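Side-chain contacts in Pex (Synechococcus elongatus PCC 7942, PDB 2E1N), which modifies the cyanobacterial circadian clock as a period extender and, as a PadR-like winged-helix protein, probably acts by binding DNA: residues M13-E16 / D17-R20; V36-V39 / L40-R44; Q55-E58 / T59-N63; L66-T69 / V70-T73; K89-E92 / G93-R96. All coordinates share one frame; numbering follows the deposited sequence.

Contact 1: residues M13-E16 / D17-R20; sequences MDFE and DIYR
Asp14 and Asp17 grip each other's backbone in a capping box at the start of helix 15-23. In one direction Asp17 N donates to Asp14 OD2 over 2.8 Å, a nearly straight bond that arrives almost end-on to the carboxylate C-O. Asp14 is the N-cap, and its CG stands between its own N and carbonyl carbon (chi1 55°), the turn that brings OD2 to the N-H of Asp17. In the return direction Asp14 N reaches Asp17 OD2 at 2.7 Å, meeting the anti side of that oxygen from 35° outside the carboxylate plane. The two carboxylates therefore lie close, their planes 16° apart and the two OD2 atoms within 3.2 Å; the helix N-terminus and the guanidinium of Arg20 probably ease this repulsion. Arg20, one turn on, forms a salt bridge from NH2 to Asp17 OD1, the oxygen not used in the box, although the hydrogen bond within it is bent and weak. The apolar side chains of this turn face the second subunit: Phe15 meets Phe77 of that subunit edge-to-face, and Ile18 packs on the same Phe77. The N-terminal helix thus contributes to the dimer interface. Phe15 and Ile18 run side by side in the same direction, ring atom CD2 of Phe15 3.9 Å from CD1 of Ile18, while Met13 SD lies 4.0 Å from Ile18 CG1.

Contact 2: residues V36-V39 / L40-R44; sequences VCYV and LAVLR
Helix 32-43, a central helix of the PadR-like winged-helix domain, carries this contact along its last two turns, where side chains four residues apart meet in pairs. Tyr38 and Val42 form the closest pair. The phenol leans along the helix so that its CE1 comes within 3.5 Å of Val42 CG2, the methyl approaching the ring obliquely. With CG anti to the backbone N (chi1 162°), the tyrosine ring is carried toward the following turn, and its buried hydroxyl is satisfied by a hydrogen bond to Leu53 O in helix 50-60. Val39 and Leu43 lie alongside each other on another face, pointing the same way, and Val36 and Leu40 repeat that arrangement less tightly, with Val36 CG1 4.2 Å from Leu40 CD1. Regular i to i+4 backbone bonds link the residues of all three pairs, among them Leu43 N to Val39 O at 3.0 Å. Neighbouring elements enclose the helix: Leu40 packs on Leu78 of helix 68-80 and Leu114 of helix 110-123, Leu43 on Leu103 of strand 98-103, and Cys37 touches Phe22 of the second subunit. In the Val39 and Leu43 pair the meeting atoms are Val39 CG1 and Leu43 CD1, 3.8 Å apart.

Contact 3: residues Q55-E58 / T59-N63; sequences QHLE and THWPN
His56 meets both His60 and Trp61, and these three rings make the compact side of the contact. CE1 of His56 sits 3.4 Å above the plane of the His60 ring, over its centre, yet the two planes are inclined at 41°, so the pair is oblique. Trp61 instead turns its edge to the face of His56 in an offset edge-to-face pair, planes at 86°, with Trp61 CZ3 3.8 Å from His56 NE2. The imidazole reaches both partners because its CG is anti to the backbone N (chi1 179°). Beneath, Leu57 CD1 approaches Trp61 CE3 at 4.1 Å. With alanine at His56, the Trp61 edge and the His60 face would probably lose their shared partner, and both rings would be freer to turn. The other side is looser and more exposed: Gln55 CG only brushes Thr59 CG2 at 3.9 Å, and a water makes weak bonds of 3.4 Å to His56 ND1 and Thr59 OG1. That hydroxyl lies near two carbonyls, Gln55 O and His56 O. Helical bonding persists through Trp61 N to Leu57 O at 2.8 Å, after which Trp61 leaves helical geometry. The arrangement is an aromatic cluster at the C-terminal end of helix 50-60, within the helix-turn-helix family domain.

Contact 4: residues L66-T69 / V70-T73; sequences LSDT and VLYT
Thr69 O receives Thr73 N at 3.1 Å and has the hydroxyl Thr73 OG1 3.0 Å away, so two polar groups of one residue crowd a single carbonyl. Two residues before Thr69, Ser67 is the N-cap of helix 68-80. Ser67 OG accepts from Val70 N at 3.2 Å in a nearly straight bond (163°), made possible by a chi1 of 69° that sets the hydroxyl between its own backbone N and carbonyl carbon. Val70 CG2 touches the same oxygen, while Ser67 O takes Leu71 N at 2.9 Å. On the exposed flank Asp68 and Tyr72 run alongside each other. Their carboxylate and ring planes are only 16° apart, and Asp68 OD1 lies 3.3 Å from ring carbon CE1 of Tyr72, so the acid lies beside the phenol ring nearly coplanar with it. The inner flank is apolar. Leu66, just ahead of the cap, sends CD1 to Val70 CG1 at 3.8 Å and CD2 to Leu71 CD1 at 4.1 Å, the two branches spreading over both partners. Exchanging Leu66 for a serine would probably open a gap beside Val70 and Leu71 and leave their methyls less firmly packed. Leu66 and Leu71 both lean on Ile54 of helix 50-60, and Leu66 also meets Leu57 there. Toward helix 32-43, Val70 rests on Ala35 and Leu71 on Val39, so the start of helix 68-80 is seated against both helices.

Contact 5: residues K89-E92 / G93-R96; sequences KKVE and GRGR. With SO4 (sulfate ion), chain D.
The guanidinium of Arg94 is sandwiched off-centre, with Val91 CG2 3.7 Å above one face and Arg96 NH2 over the opposite one, while a sulfate oxygen lies at its edge. These residues belong to the loop between strands 84-89 and 98-103, the wing of the winged-helix fold. Arg94 gives the sulfate two nitrogens: NH2 binds O2 at 2.8 Å and NH1 binds O4 at 3.2 Å, with a weak second bond from NH1 to O2. Arg96 comes to the same anion with NH1 on O1 at 3.0 Å, O1 lying at the edge of its guanidinium. Thr51 and Arg98 add further hydrogen bonds to the sulfate, which probably came from the crystallisation liquor. Such a basic anion site on a wing is consistent with contact to a DNA phosphate, though the sulfate alone does not establish it. The backbone beneath folds in a type II beta turn from Val91 to Arg94, closed by Arg94 N to Val91 O at 3.2 Å. Gly93 occupies the positive-phi position of this turn (phi 67°), where a side chain would clash with Glu92 O. Lys90 reaches forward across the turn, its ammonium above the carbonyl plane of Arg94. A second set of bonds fixes the orientation of Arg94. Its chain bends at chi3 (82°), turning NE and NH2 side-on to Arg96 O, which takes both donors within 9° of the guanidinium plane, Arg94 NE at 2.7 Å from Arg96 O.

In the fold
Contact 2 is the buried one, and contacts 3 and 4 pack against it: Tyr38 meets His56 and Trp61, and Val39 meets Leu71, so helices 32-43, 50-60 and 68-80 pack together. Contacts 3 and 4 also touch through Leu57 and Leu66; contact 4 is partly buried and contact 3 lies mostly at the surface, as do contacts 1 and 5, whose centres are about 47 Å apart. Chemistry follows place: apolar pairs dominate contact 2, aromatic rings gather at a helix end in contact 3, and caps open the helices of contacts 1 and 4, a reciprocal carboxylate box in one and a serine in the other. Contact 5 has arginines arranged round an anion, and contacts 1 and 2 both touch the second subunit.

Contact 1: residues M13-E16 / D17-R20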
loop_
_atom_site.group_PDB
_atom_site.type_symbol
_atom_site.label_atom_id
_atom_site.label_comp_id
_atom_site.label_asym_id
_atom_site.label_seq_id
_atom_site.Cartn_x
_atom_site.Cartn_y
_atom_site.Cartn_z
ATOM N N MET B 13 -9.709 19.447 1.935
ATOM C CA MET B 13 -9.534 18.810 0.596
ATOM C C MET B 13 -10.720 19.208 -0.250
ATOM O O MET B 13 -11.646 19.819 0.266
ATOM C CB MET B 13 -9.408 17.278 0.759
ATOM C CG MET B 13 -10.558 16.394 0.237
ATOM S SD MET B 13 -10.439 14.665 0.779
ATOM C CE MET B 13 -11.085 14.841 2.469
ATOM N N ASP B 14 -10.673 18.880 -1.535
ATOM C CA ASP B 14 -11.794 19.072 -2.482
ATOM C C ASP B 14 -11.937 17.843 -3.360
ATOM O O ASP B 14 -11.130 16.936 -3.256
ATOM C CB ASP B 14 -11.562 20.302 -3.360
ATOM C CG ASP B 14 -10.239 20.255 -4.104
ATOM O OD1 ASP B 14 -9.551 21.293 -4.148
ATOM O OD2 ASP B 14 -9.885 19.182 -4.640
ATOM N N PHE B 15 -12.933 17.806 -4.240
ATOM C CA PHE B 15 -13.180 16.591 -5.035
ATOM C C PHE B 15 -12.106 16.312 -6.074
ATOM O O PHE B 15 -11.963 15.185 -6.541
ATOM C CB PHE B 15 -14.525 16.637 -5.741
ATOM C CG PHE B 15 -15.679 16.635 -4.802
ATOM C CD1 PHE B 15 -16.412 17.787 -4.595
ATOM C CD2 PHE B 15 -15.998 15.495 -4.073
ATOM C CE1 PHE B 15 -17.457 17.796 -3.702
ATOM C CE2 PHE B 15 -17.053 15.504 -3.179
ATOM C CZ PHE B 15 -17.773 16.653 -2.990
ATOM N N GLU B 16 -11.361 17.344 -6.435
ATOM C CA GLU B 16 -10.302 17.204 -7.400
ATOM C C GLU B 16 -9.144 16.438 -6.756
ATOM O O GLU B 16 -8.553 15.572 -7.393
ATOM C CB GLU B 16 -9.874 18.588 -7.923
ATOM C CG GLU B 16 -10.932 19.274 -8.825
ATOM C CD GLU B 16 -12.225 19.681 -8.093
ATOM O OE1 GLU B 16 -12.172 19.940 -6.865
ATOM O OE2 GLU B 16 -13.297 19.749 -8.752
ATOM N N ASP B 17 -8.826 16.742 -5.499
ATOM C CA ASP B 17 -7.893 15.914 -4.719
ATOM C C ASP B 17 -8.280 14.451 -4.823
ATOM O O ASP B 17 -7.426 13.586 -5.061
ATOM C CB ASP B 17 -7.868 16.291 -3.236
ATOM C CG ASP B 17 -7.455 17.725 -3.005
ATOM O OD1 ASP B 17 -6.544 18.206 -3.721
ATOM O OD2 ASP B 17 -8.049 18.382 -2.112
ATOM N N ILE B 18 -9.569 14.185 -4.650
ATOM C CA ILE B 18 -10.053 12.822 -4.589
ATOM C C ILE B 18 -9.752 12.109 -5.913
ATOM O O ILE B 18 -9.061 11.113 -5.924
ATOM C CB ILE B 18 -11.552 12.746 -4.195
ATOM C CG1 ILE B 18 -11.726 13.248 -2.754
ATOM C CG2 ILE B 18 -12.067 11.311 -4.297
ATOM C CD1 ILE B 18 -13.173 13.409 -2.333
ATOM N N TYR B 19 -10.228 12.648 -7.025
ATOM C CA TYR B 19 -9.982 11.993 -8.331
ATOM C C TYR B 19 -8.484 11.899 -8.649
ATOM O O TYR B 19 -8.008 10.867 -9.122
ATOM C CB TYR B 19 -10.747 12.695 -9.461
ATOM C CG TYR B 19 -12.219 12.360 -9.455
ATOM C CD1 TYR B 19 -13.118 13.091 -8.687
ATOM C CD2 TYR B 19 -12.707 11.285 -10.197
ATOM C CE1 TYR B 19 -14.457 12.780 -8.673
ATOM C CE2 TYR B 19 -14.054 10.958 -10.186
ATOM C CZ TYR B 19 -14.919 11.707 -9.416
ATOM O OH TYR B 19 -16.239 11.374 -9.401
ATOM N N ARG B 20 -7.755 12.974 -8.371
ATOM C CA ARG B 20 -6.304 13.014 -8.540
ATOM C C ARG B 20 -5.595 11.950 -7.717
ATOM O O ARG B 20 -4.630 11.350 -8.180
ATOM C CB ARG B 20 -5.786 14.374 -8.116
ATOM C CG ARG B 20 -4.348 14.674 -8.507
ATOM C CD ARG B 20 -4.138 16.201 -8.507
ATOM N NE ARG B 20 -4.511 16.780 -7.209
ATOM C CZ ARG B 20 -4.606 18.081 -6.947
ATOM N NH1 ARG B 20 -4.371 18.994 -7.887
ATOM N NH2 ARG B 20 -4.945 18.468 -5.720
#

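Contact 2: residues V36-V39 / L40-R44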
loop_
_atom_site.group_PDB
_atom_site.type_symbol
_atom_site.label_atom_id
_atom_site.label_comp_id
_atom_site.label_asym_id
_atom_site.label_seq_id
_atom_site.Cartn_x
_atom_site.Cartn_y
_atom_site.Cartn_z
ATOM N N VAL B 36 13.863 -7.556 -1.108
ATOM C CA VAL B 36 14.625 -8.774 -1.352
ATOM C C VAL B 36 14.108 -9.514 -2.589
ATOM O O VAL B 36 14.884 -9.942 -3.445
ATOM C CB VAL B 36 14.658 -9.687 -0.099
ATOM C CG1 VAL B 36 15.191 -11.127 -0.533
ATOM C CG2 VAL B 36 15.481 -9.093 0.954
ATOM N N CYS B 37 12.784 -9.657 -2.711
ATOM C CA CYS B 37 12.204 -10.384 -3.863
ATOM C C CYS B 37 12.357 -9.624 -5.180
ATOM O O CYS B 37 12.655 -10.228 -6.222
ATOM C CB CYS B 37 10.755 -10.690 -3.569
ATOM S SG CYS B 37 10.637 -11.722 -2.075
ATOM N N TYR B 38 12.155 -8.303 -5.144
ATOM C CA TYR B 38 12.391 -7.454 -6.334
ATOM C C TYR B 38 13.858 -7.545 -6.813
ATOM O O TYR B 38 14.155 -7.765 -7.983
ATOM C CB TYR B 38 12.018 -5.984 -6.034
ATOM C CG TYR B 38 12.647 -5.021 -7.040
ATOM C CD1 TYR B 38 12.262 -5.032 -8.385
ATOM C CD2 TYR B 38 13.624 -4.132 -6.649
ATOM C CE1 TYR B 38 12.889 -4.178 -9.315
ATOM C CE2 TYR B 38 14.228 -3.271 -7.571
ATOM C CZ TYR B 38 13.865 -3.342 -8.907
ATOM O OH TYR B 38 14.437 -2.540 -9.858
ATOM N N VAL B 39 14.793 -7.365 -5.898
ATOM C CA VAL B 39 16.195 -7.426 -6.284
ATOM C C VAL B 39 16.502 -8.762 -6.914
ATOM O O VAL B 39 17.120 -8.830 -7.979
ATOM C CB VAL B 39 17.092 -7.142 -5.076
ATOM C CG1 VAL B 39 18.552 -7.443 -5.374
ATOM C CG2 VAL B 39 16.889 -5.665 -4.609
ATOM N N LEU B 40 16.036 -9.844 -6.316
ATOM C CA LEU B 40 16.275 -11.152 -6.898
ATOM C C LEU B 40 15.633 -11.365 -8.262
ATOM O O LEU B 40 16.252 -11.972 -9.147
ATOM C CB LEU B 40 15.902 -12.252 -5.904
ATOM C CG LEU B 40 16.858 -12.382 -4.690
ATOM C CD1 LEU B 40 16.349 -13.499 -3.764
ATOM C CD2 LEU B 40 18.375 -12.601 -5.070
ATOM N N ALA B 41 14.431 -10.815 -8.452
ATOM C CA ALA B 41 13.757 -10.828 -9.770
ATOM C C ALA B 41 14.644 -10.170 -10.849
ATOM O O ALA B 41 14.731 -10.700 -11.968
ATOM C CB ALA B 41 12.386 -10.155 -9.681
ATOM N N VAL B 42 15.303 -9.065 -10.513
ATOM C CA VAL B 42 16.231 -8.393 -11.426
ATOM C C VAL B 42 17.465 -9.234 -11.712
ATOM O O VAL B 42 17.820 -9.458 -12.871
ATOM C CB VAL B 42 16.631 -6.989 -10.908
ATOM C CG1 VAL B 42 17.672 -6.331 -11.838
ATOM C CG2 VAL B 42 15.387 -6.110 -10.765
ATOM N N LEU B 43 18.107 -9.718 -10.643
ATOM C CA LEU B 43 19.379 -10.414 -10.743
ATOM C C LEU B 43 19.273 -11.774 -11.441
ATOM O O LEU B 43 20.273 -12.305 -11.926
ATOM C CB LEU B 43 19.991 -10.533 -9.340
ATOM C CG LEU B 43 20.388 -9.221 -8.670
ATOM C CD1 LEU B 43 21.102 -9.508 -7.332
ATOM C CD2 LEU B 43 21.308 -8.333 -9.568
ATOM N N ARG B 44 18.067 -12.350 -11.489
ATOM C CA ARG B 44 17.852 -13.569 -12.256
ATOM C C ARG B 44 18.026 -13.348 -13.765
ATOM O O ARG B 44 18.249 -14.329 -14.484
ATOM C CB ARG B 44 16.493 -14.189 -11.955
ATOM C CG ARG B 44 16.460 -14.802 -10.557
ATOM C CD ARG B 44 15.098 -15.384 -10.213
ATOM N NE ARG B 44 14.632 -16.285 -11.248
ATOM C CZ ARG B 44 15.024 -17.536 -11.392
ATOM N NH1 ARG B 44 15.915 -18.083 -10.585
ATOM N NH2 ARG B 44 14.509 -18.244 -12.372
#

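Contact 3: residues Q55-E58 / T59-N63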
loop_
_atom_site.group_PDB
_atom_site.type_symbol
_atom_site.label_atom_id
_atom_site.label_comp_id
_atom_site.label_asym_id
_atom_site.label_seq_id
_atom_site.Cartn_x
_atom_site.Cartn_y
_atom_site.Cartn_z
ATOM N N GLN B 55 16.430 2.993 -9.753
ATOM C CA GLN B 55 15.919 3.662 -10.943
ATOM C C GLN B 55 15.024 2.754 -11.787
ATOM O O GLN B 55 13.955 3.176 -12.255
ATOM C CB GLN B 55 17.059 4.206 -11.805
ATOM C CG GLN B 55 16.573 4.906 -13.031
ATOM C CD GLN B 55 17.694 5.322 -13.953
ATOM O OE1 GLN B 55 18.795 5.703 -13.503
ATOM N NE2 GLN B 55 17.439 5.224 -15.266
ATOM N N HIS B 56 15.455 1.505 -11.953
ATOM C CA HIS B 56 14.744 0.534 -12.735
ATOM C C HIS B 56 13.372 0.285 -12.124
ATOM O O HIS B 56 12.404 0.089 -12.852
ATOM C CB HIS B 56 15.540 -0.766 -12.773
ATOM C CG HIS B 56 14.881 -1.856 -13.547
ATOM N ND1 HIS B 56 14.641 -1.770 -14.900
ATOM C CD2 HIS B 56 14.430 -3.071 -13.157
ATOM C CE1 HIS B 56 14.072 -2.892 -15.312
ATOM N NE2 HIS B 56 13.934 -3.699 -14.270
ATOM N N LEU B 57 13.290 0.307 -10.794
ATOM C CA LEU B 57 12.009 0.040 -10.140
ATOM C C LEU B 57 11.004 1.146 -10.517
ATOM O O LEU B 57 9.844 0.912 -10.880
ATOM C CB LEU B 57 12.182 0.018 -8.634
ATOM C CG LEU B 57 10.902 -0.184 -7.843
ATOM C CD1 LEU B 57 10.346 -1.542 -8.136
ATOM C CD2 LEU B 57 11.172 0.002 -6.378
ATOM N N GLU B 58 11.435 2.376 -10.382
ATOM C CA GLU B 58 10.538 3.507 -10.694
ATOM C C GLU B 58 10.166 3.577 -12.162
ATOM O O GLU B 58 9.026 3.928 -12.520
ATOM C CB GLU B 58 11.207 4.825 -10.309
ATOM C CG GLU B 58 10.308 6.016 -10.669
ATOM C CD GLU B 58 10.893 7.374 -10.259
ATOM O OE1 GLU B 58 11.891 7.425 -9.492
ATOM O OE2 GLU B 58 10.359 8.376 -10.784
ATOM N N THR B 59 11.116 3.273 -13.025
ATOM C CA THR B 59 10.853 3.408 -14.468
ATOM C C THR B 59 9.872 2.312 -14.949
ATOM O O THR B 59 8.980 2.576 -15.740
ATOM C CB THR B 59 12.126 3.351 -15.269
ATOM O OG1 THR B 59 12.725 2.101 -15.032
ATOM C CG2 THR B 59 13.111 4.435 -14.867
ATOM N N HIS B 60 10.014 1.095 -14.429
ATOM C CA HIS B 60 9.194 -0.042 -14.901
ATOM C C HIS B 60 7.942 -0.252 -14.083
ATOM O O HIS B 60 6.899 -0.631 -14.638
ATOM C CB HIS B 60 10.059 -1.313 -15.049
ATOM C CG HIS B 60 10.999 -1.237 -16.208
ATOM N ND1 HIS B 60 10.928 -2.094 -17.289
ATOM C CD2 HIS B 60 11.990 -0.356 -16.492
ATOM C CE1 HIS B 60 11.857 -1.759 -18.173
ATOM N NE2 HIS B 60 12.506 -0.699 -17.720
ATOM N N TRP B 61 8.001 0.033 -12.783
ATOM C CA TRP B 61 6.845 -0.100 -11.901
ATOM C C TRP B 61 6.661 1.195 -11.064
ATOM O O TRP B 61 6.988 1.215 -9.893
ATOM C CB TRP B 61 7.012 -1.279 -10.932
ATOM C CG TRP B 61 7.148 -2.591 -11.580
ATOM C CD1 TRP B 61 6.127 -3.450 -11.912
ATOM C CD2 TRP B 61 8.352 -3.230 -11.961
ATOM N NE1 TRP B 61 6.641 -4.582 -12.497
ATOM C CE2 TRP B 61 8.003 -4.476 -12.538
ATOM C CE3 TRP B 61 9.686 -2.864 -11.916
ATOM C CZ2 TRP B 61 8.948 -5.346 -13.042
ATOM C CZ3 TRP B 61 10.643 -3.752 -12.408
ATOM C CH2 TRP B 61 10.273 -4.969 -12.953
ATOM N N PRO B 62 6.144 2.261 -11.684
ATOM C CA PRO B 62 6.042 3.583 -11.048
ATOM C C PRO B 62 5.142 3.700 -9.835
ATOM O O PRO B 62 5.138 4.750 -9.197
ATOM C CB PRO B 62 5.580 4.504 -12.167
ATOM C CG PRO B 62 5.319 3.661 -13.358
ATOM C CD PRO B 62 5.719 2.257 -13.092
ATOM N N ASN B 63 4.383 2.662 -9.500
ATOM C CA ASN B 63 3.633 2.685 -8.276
ATOM C C ASN B 63 4.520 2.449 -7.058
ATOM O O ASN B 63 4.007 2.509 -5.949
ATOM C CB ASN B 63 2.541 1.598 -8.254
ATOM C CG ASN B 63 1.438 1.837 -9.262
ATOM O OD1 ASN B 63 1.010 2.967 -9.490
ATOM N ND2 ASN B 63 0.965 0.753 -9.875
HETATM O O HOH W 1 15.542 1.023 -16.518
#

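Contact 4: residues L66-T69 / V70-T73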
loop_
_atom_site.group_PDB
_atom_site.type_symbol
_atom_site.label_atom_id
_atom_site.label_comp_id
_atom_site.label_asym_id
_atom_site.label_seq_id
_atom_site.Cartn_x
_atom_site.Cartn_y
_atom_site.Cartn_z
ATOM N N LEU B 66 12.099 2.565 -4.077
ATOM C CA LEU B 66 13.031 1.858 -3.217
ATOM C C LEU B 66 14.002 2.872 -2.676
ATOM O O LEU B 66 14.586 3.655 -3.446
ATOM C CB LEU B 66 13.756 0.766 -4.017
ATOM C CG LEU B 66 14.826 -0.047 -3.291
ATOM C CD1 LEU B 66 14.179 -0.716 -2.055
ATOM C CD2 LEU B 66 15.302 -1.053 -4.337
ATOM N N SER B 67 14.141 2.904 -1.340
ATOM C CA SER B 67 15.095 3.762 -0.679
ATOM C C SER B 67 16.472 3.107 -0.565
ATOM O O SER B 67 16.623 1.875 -0.538
ATOM C CB SER B 67 14.606 4.173 0.702
ATOM O OG SER B 67 14.600 3.060 1.619
ATOM N N ASP B 68 17.503 3.941 -0.450
ATOM C CA ASP B 68 18.826 3.375 -0.190
ATOM C C ASP B 68 18.917 2.561 1.097
ATOM O O ASP B 68 19.592 1.532 1.163
ATOM C CB ASP B 68 19.874 4.472 -0.200
ATOM C CG ASP B 68 20.343 4.699 -1.563
ATOM O OD1 ASP B 68 21.105 3.819 -2.056
ATOM O OD2 ASP B 68 19.865 5.649 -2.186
ATOM N N THR B 69 18.206 3.013 2.114
ATOM C CA THR B 69 18.190 2.334 3.392
ATOM C C THR B 69 17.686 0.874 3.272
ATOM O O THR B 69 18.309 -0.103 3.745
ATOM C CB THR B 69 17.227 3.089 4.318
ATOM O OG1 THR B 69 17.415 4.521 4.171
ATOM C CG2 THR B 69 17.445 2.655 5.730
ATOM N N VAL B 70 16.551 0.742 2.628
ATOM C CA VAL B 70 15.910 -0.581 2.454
ATOM C C VAL B 70 16.692 -1.430 1.454
ATOM O O VAL B 70 16.887 -2.643 1.661
ATOM C CB VAL B 70 14.464 -0.443 2.051
ATOM C CG1 VAL B 70 13.910 -1.816 1.599
ATOM C CG2 VAL B 70 13.663 0.200 3.191
ATOM N N LEU B 71 17.205 -0.801 0.405
ATOM C CA LEU B 71 18.065 -1.525 -0.553
ATOM C C LEU B 71 19.281 -2.143 0.137
ATOM O O LEU B 71 19.608 -3.299 -0.074
ATOM C CB LEU B 71 18.524 -0.614 -1.682
ATOM C CG LEU B 71 19.536 -1.229 -2.655
ATOM C CD1 LEU B 71 18.978 -2.466 -3.322
ATOM C CD2 LEU B 71 20.033 -0.136 -3.637
ATOM N N TYR B 72 19.933 -1.388 1.001
ATOM C CA TYR B 72 21.147 -1.912 1.598
ATOM C C TYR B 72 20.843 -2.969 2.640
ATOM O O TYR B 72 21.595 -3.934 2.777
ATOM C CB TYR B 72 22.027 -0.776 2.047
ATOM C CG TYR B 72 22.788 -0.249 0.821
ATOM C CD1 TYR B 72 22.450 0.962 0.219
ATOM C CD2 TYR B 72 23.765 -1.033 0.201
ATOM C CE1 TYR B 72 23.123 1.415 -0.917
ATOM C CE2 TYR B 72 24.427 -0.603 -0.936
ATOM C CZ TYR B 72 24.104 0.612 -1.493
ATOM O OH TYR B 72 24.778 1.046 -2.614
ATOM N N THR B 73 19.701 -2.844 3.312
ATOM C CA THR B 73 19.153 -3.924 4.161
ATOM C C THR B 73 18.964 -5.228 3.386
ATOM O O THR B 73 19.379 -6.346 3.809
ATOM C CB THR B 73 17.817 -3.499 4.759
ATOM O OG1 THR B 73 18.051 -2.364 5.627
ATOM C CG2 THR B 73 17.172 -4.654 5.550
#

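Contact 5: residues K89-E92 / G93-R96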
loop_
_atom_site.group_PDB
_atom_site.type_symbol
_atom_site.label_atom_id
_atom_site.label_comp_id
_atom_site.label_asym_id
_atom_site.label_seq_id
_atom_site.Cartn_x
_atom_site.Cartn_y
_atom_site.Cartn_z
ATOM N N LYS B 89 33.476 -2.955 -10.268
ATOM C CA LYS B 89 33.574 -2.711 -11.682
ATOM C C LYS B 89 34.057 -1.283 -11.963
ATOM O O LYS B 89 33.647 -0.342 -11.305
ATOM C CB LYS B 89 32.226 -2.927 -12.353
ATOM C CG LYS B 89 32.236 -2.581 -13.842
ATOM C CD LYS B 89 30.898 -2.843 -14.525
ATOM C CE LYS B 89 30.826 -4.254 -15.131
ATOM N NZ LYS B 89 31.315 -4.278 -16.568
ATOM N N LYS B 90 34.929 -1.162 -12.960
ATOM C CA LYS B 90 35.440 0.137 -13.419
ATOM C C LYS B 90 34.387 0.843 -14.272
ATOM O O LYS B 90 33.916 0.273 -15.247
ATOM C CB LYS B 90 36.723 -0.111 -14.238
ATOM C CG LYS B 90 37.229 1.057 -15.057
ATOM C CD LYS B 90 37.395 2.328 -14.221
ATOM C CE LYS B 90 37.675 3.505 -15.113
ATOM N NZ LYS B 90 37.703 4.754 -14.313
ATOM N N VAL B 91 34.005 2.062 -13.891
ATOM C CA VAL B 91 33.138 2.914 -14.701
ATOM C C VAL B 91 33.971 3.925 -15.519
ATOM O O VAL B 91 34.737 4.693 -14.953
ATOM C CB VAL B 91 32.186 3.746 -13.815
ATOM C CG1 VAL B 91 31.287 4.631 -14.665
ATOM C CG2 VAL B 91 31.359 2.827 -12.900
ATOM N N GLU B 92 33.777 3.921 -16.833
ATOM C CA GLU B 92 34.311 4.955 -17.759
ATOM C C GLU B 92 34.330 6.389 -17.194
ATOM O O GLU B 92 33.305 6.942 -16.787
ATOM C CB GLU B 92 33.478 4.952 -19.051
ATOM C CG GLU B 92 34.272 4.986 -20.357
ATOM C CD GLU B 92 34.329 6.362 -21.023
ATOM O OE1 GLU B 92 34.976 6.460 -22.097
ATOM O OE2 GLU B 92 33.737 7.333 -20.490
ATOM N N GLY B 93 35.513 6.988 -17.191
ATOM C CA GLY B 93 35.690 8.373 -16.797
ATOM C C GLY B 93 35.427 8.707 -15.347
ATOM O O GLY B 93 35.153 9.857 -15.023
ATOM N N ARG B 94 35.524 7.721 -14.466
ATOM C CA ARG B 94 35.272 7.935 -13.040
ATOM C C ARG B 94 36.277 7.190 -12.163
ATOM O O ARG B 94 36.585 6.015 -12.406
ATOM C CB ARG B 94 33.866 7.467 -12.670
ATOM C CG ARG B 94 33.371 8.079 -11.369
ATOM C CD ARG B 94 31.996 7.582 -11.031
ATOM N NE ARG B 94 31.999 6.275 -10.376
ATOM C CZ ARG B 94 30.905 5.535 -10.200
ATOM N NH1 ARG B 94 29.738 5.982 -10.643
ATOM N NH2 ARG B 94 30.966 4.358 -9.586
ATOM N N GLY B 95 36.752 7.879 -11.127
ATOM C CA GLY B 95 37.664 7.285 -10.167
ATOM C C GLY B 95 36.963 6.239 -9.310
ATOM O O GLY B 95 37.483 5.147 -9.113
ATOM N N ARG B 96 35.775 6.586 -8.810
ATOM C CA ARG B 96 35.045 5.729 -7.884
ATOM C C ARG B 96 34.591 4.445 -8.579
ATOM O O ARG B 96 33.939 4.498 -9.621
ATOM C CB ARG B 96 33.846 6.483 -7.311
ATOM C CG ARG B 96 33.156 5.771 -6.164
ATOM C CD ARG B 96 32.351 6.750 -5.358
ATOM N NE ARG B 96 31.389 7.487 -6.178
ATOM C CZ ARG B 96 30.224 6.999 -6.594
ATOM N NH1 ARG B 96 29.875 5.747 -6.305
ATOM N NH2 ARG B 96 29.419 7.754 -7.329
HETATM S S SO4 D . 27.168 4.154 -8.728
HETATM O O1 SO4 D . 27.318 5.193 -7.730
HETATM O O2 SO4 D . 28.436 3.467 -8.803
HETATM O O3 SO4 D . 26.108 3.210 -8.408
HETATM O O4 SO4 D . 26.897 4.773 -10.016
#